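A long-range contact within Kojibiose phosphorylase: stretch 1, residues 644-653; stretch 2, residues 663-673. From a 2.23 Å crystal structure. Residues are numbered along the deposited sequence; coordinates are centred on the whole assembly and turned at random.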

# COMPACT_ATOMS: atom_id res chain seq x y z
N PHE A 644 33.72 -7.88 7.93
CA PHE A 644 32.54 -8.13 7.06
C PHE A 644 32.37 -9.64 6.77
O PHE A 644 31.18 -10.12 6.67
N PHE A 645 33.47 -10.38 6.63
CA PHE A 645 33.36 -11.85 6.53
C PHE A 645 32.67 -12.37 7.79
O PHE A 645 31.65 -13.01 7.62
N GLY A 646 33.20 -12.07 8.98
CA GLY A 646 32.64 -12.43 10.30
C GLY A 646 32.06 -13.83 10.33
O GLY A 646 32.81 -14.79 10.11
N PHE A 647 30.75 -13.95 10.53
CA PHE A 647 30.04 -15.24 10.72
C PHE A 647 29.39 -15.71 9.40
O PHE A 647 28.37 -16.41 9.45
N ALA A 648 29.98 -15.39 8.25
CA ALA A 648 29.43 -15.69 6.91
C ALA A 648 29.05 -17.17 6.78
O ALA A 648 28.04 -17.42 6.15
N THR A 649 29.83 -18.12 7.33
CA THR A 649 29.58 -19.58 7.17
C THR A 649 28.58 -20.10 8.21
O THR A 649 28.19 -21.30 8.05
N ARG A 650 28.17 -19.26 9.18
CA ARG A 650 27.42 -19.69 10.40
C ARG A 650 26.02 -19.05 10.49
O ARG A 650 25.34 -19.28 11.50
N LEU A 651 25.59 -18.26 9.51
CA LEU A 651 24.36 -17.46 9.71
C LEU A 651 23.20 -18.38 10.07
O LEU A 651 22.48 -18.06 11.05
N ASP A 652 23.01 -19.49 9.34
CA ASP A 652 21.92 -20.48 9.64
C ASP A 652 22.31 -21.41 10.81
O ASP A 652 21.48 -21.59 11.74
N LEU A 653 23.50 -22.02 10.81
CA LEU A 653 23.83 -23.02 11.86
C LEU A 653 23.63 -22.41 13.26
O LEU A 653 23.12 -23.11 14.15
N GLY A 663 13.45 -21.35 7.70
CA GLY A 663 14.20 -21.88 6.55
C GLY A 663 15.61 -21.34 6.52
O GLY A 663 15.93 -20.44 7.33
N ILE A 664 16.45 -21.93 5.68
CA ILE A 664 17.86 -21.50 5.50
C ILE A 664 17.82 -20.27 4.59
O ILE A 664 16.79 -20.10 3.85
N HIS A 665 18.86 -19.44 4.64
CA HIS A 665 19.02 -18.21 3.83
C HIS A 665 19.95 -18.50 2.64
O HIS A 665 21.20 -18.48 2.80
N MET A 666 19.35 -18.73 1.48
CA MET A 666 20.04 -19.28 0.30
C MET A 666 21.11 -18.27 -0.17
O MET A 666 22.24 -18.68 -0.41
N THR A 667 20.77 -16.99 -0.29
CA THR A 667 21.72 -15.94 -0.77
C THR A 667 22.88 -15.82 0.22
O THR A 667 24.02 -15.70 -0.23
N SER A 668 22.60 -15.86 1.50
CA SER A 668 23.62 -15.80 2.57
C SER A 668 24.57 -17.00 2.43
O SER A 668 25.80 -16.83 2.56
N ILE A 669 24.01 -18.16 2.09
CA ILE A 669 24.78 -19.42 1.88
C ILE A 669 25.69 -19.23 0.66
O ILE A 669 26.88 -19.56 0.80
N ALA A 670 25.16 -18.71 -0.45
CA ALA A 670 25.93 -18.47 -1.70
C ALA A 670 27.02 -17.44 -1.41
O ALA A 670 28.13 -17.61 -1.92
N ALA A 671 26.70 -16.42 -0.61
CA ALA A 671 27.59 -15.28 -0.32
C ALA A 671 28.84 -15.75 0.42
O ALA A 671 29.86 -15.07 0.30
N ALA A 672 28.77 -16.86 1.16
CA ALA A 672 29.92 -17.36 1.95
C ALA A 672 30.97 -17.84 0.95
O ALA A 672 32.17 -17.48 1.09
N TRP A 673 30.53 -18.57 -0.07
CA TRP A 673 31.42 -19.06 -1.14
C TRP A 673 32.02 -17.85 -1.85
O TRP A 673 33.23 -17.83 -2.07

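The two stretches meet through a polar anchor at one end, a middle bridged by two waters and a small apolar contact at the other. The anchor is Asp652, whose CA-to-CB bond points toward stretch 2 and whose chi1 of -71° (m) places both carboxylate oxygens at the start of the helix 666-673. Its OD1 accepts a hydrogen bond from the ring atom ND1 of His665 at 2.6 Å, while its OD2 accepts one from the backbone N of His665 at 3.0 Å, nearly straight at 170°. A carboxylate, with two acceptors on one short arm, suits this double grip on the N-cap residue. Histidine matches it by offering a ring donor alongside its backbone NH; its CA-to-CB bond points toward stretch 1, with chi1 m, and its NE2 is hydrogen-bonded elsewhere in the structure.

Aliphatic groups pack against this pair. Leu651, chi1 t, lays CD2 over one face of the His665 ring, 3.8 Å from its centroid, a CH-pi contact that leaves the ring edge to Asp652. Ile669 (m, t) starts sideways, but its end comes nearer, bringing CD1 within 3.7 Å of Asp652 OD2. Farther along, Ala648 and Ala672 point toward each other's stretches. Their CB atoms lie 4.4 Å apart, and Ala672 CB is 3.7 Å from Ala648 O; methyl groups suit backbones whose CA atoms are just 5.3 Å apart.

Between these regions, two waters serve Ala648 O. Water 1 donates to Ala648 O at 2.6 Å and to Ser668 O at 2.9 Å, joining the two carbonyls, neither of which could donate to the other. Water 2 donates to Ala648 O at 2.8 Å and hydrogen-bonds Ser668 OG at 2.6 Å. Ser668, chi1 t, is small enough to pack its OG 3.6 Å from Leu651 CB while still reaching that water.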

# COMPACT_ATOMS: atom_id res chain seq x y z
CB PHE A 644 32.61 -7.31 5.76
CG PHE A 644 32.15 -5.88 5.91
CD1 PHE A 644 30.88 -5.60 6.44
CD2 PHE A 644 32.96 -4.82 5.52
CE1 PHE A 644 30.45 -4.29 6.61
CE2 PHE A 644 32.53 -3.50 5.69
CZ PHE A 644 31.26 -3.25 6.21
CB PHE A 645 34.69 -12.56 6.33
CG PHE A 645 34.53 -14.05 6.18
CD1 PHE A 645 34.14 -14.61 4.97
CD2 PHE A 645 34.74 -14.90 7.25
CE1 PHE A 645 33.98 -15.97 4.83
CE2 PHE A 645 34.59 -16.27 7.11
CZ PHE A 645 34.20 -16.80 5.90
CB PHE A 647 29.01 -15.11 11.84
CG PHE A 647 28.11 -13.91 11.73
CD1 PHE A 647 26.95 -13.96 10.98
CD2 PHE A 647 28.44 -12.72 12.38
CE1 PHE A 647 26.13 -12.85 10.88
CE2 PHE A 647 27.62 -11.61 12.27
CZ PHE A 647 26.47 -11.68 11.51
CB ALA A 648 30.43 -15.30 5.85
CB THR A 649 30.86 -20.41 7.25
OG1 THR A 649 31.30 -20.48 8.61
CG2 THR A 649 31.97 -19.87 6.38
CB ARG A 650 28.20 -19.30 11.67
CG ARG A 650 29.63 -19.83 11.72
CD ARG A 650 29.69 -21.35 11.64
NE ARG A 650 28.92 -21.96 12.71
CZ ARG A 650 28.98 -23.24 13.04
NH1 ARG A 650 29.80 -24.06 12.39
NH2 ARG A 650 28.21 -23.69 14.02
CB LEU A 651 24.05 -16.61 8.47
CG LEU A 651 22.95 -15.58 8.69
CD1 LEU A 651 23.31 -14.26 8.04
CD2 LEU A 651 21.61 -16.06 8.15
CB ASP A 652 21.52 -21.24 8.38
CG ASP A 652 20.78 -20.31 7.43
OD1 ASP A 652 19.79 -19.68 7.89
OD2 ASP A 652 21.21 -20.18 6.29
CB LEU A 653 25.26 -23.53 11.68
CG LEU A 653 25.49 -24.40 10.45
CD1 LEU A 653 26.95 -24.68 10.30
CD2 LEU A 653 24.73 -25.71 10.53
CB ILE A 664 18.72 -22.65 4.93
CG1 ILE A 664 18.29 -23.05 3.52
CG2 ILE A 664 18.70 -23.83 5.87
CD1 ILE A 664 19.11 -24.19 2.96
CB HIS A 665 19.56 -17.09 4.70
CG HIS A 665 18.72 -16.73 5.86
ND1 HIS A 665 18.63 -17.53 6.96
CD2 HIS A 665 17.99 -15.63 6.13
CE1 HIS A 665 17.87 -16.95 7.85
NE2 HIS A 665 17.46 -15.79 7.37
CB MET A 666 19.00 -19.55 -0.79
CG MET A 666 19.24 -20.79 -1.60
SD MET A 666 19.61 -22.24 -0.60
CE MET A 666 21.26 -22.55 -1.21
CB THR A 667 21.04 -14.59 -0.97
OG1 THR A 667 20.18 -14.75 -2.08
CG2 THR A 667 22.03 -13.49 -1.30
CB SER A 668 23.00 -15.75 3.93
OG SER A 668 23.98 -16.13 4.88
CB ILE A 669 23.80 -20.61 1.77
CG1 ILE A 669 23.25 -20.93 3.16
CG2 ILE A 669 24.45 -21.84 1.16
CD1 ILE A 669 22.15 -21.93 3.17
CB ALA A 670 25.03 -17.97 -2.80
CB ALA A 671 26.86 -14.24 0.49
CB ALA A 672 29.49 -18.44 2.90
CB TRP A 673 30.69 -19.97 -2.12
CG TRP A 673 31.56 -20.42 -3.25
CD1 TRP A 673 32.34 -21.53 -3.28
CD2 TRP A 673 31.77 -19.75 -4.50
NE1 TRP A 673 32.99 -21.62 -4.47
CE2 TRP A 673 32.66 -20.55 -5.25
CE3 TRP A 673 31.27 -18.58 -5.08
CZ2 TRP A 673 33.09 -20.19 -6.52
CZ3 TRP A 673 31.69 -18.23 -6.34
CH2 TRP A 673 32.58 -19.03 -7.06
O HOH W 1 27.34 -15.46 4.55
O HOH W 2 25.48 -18.20 5.40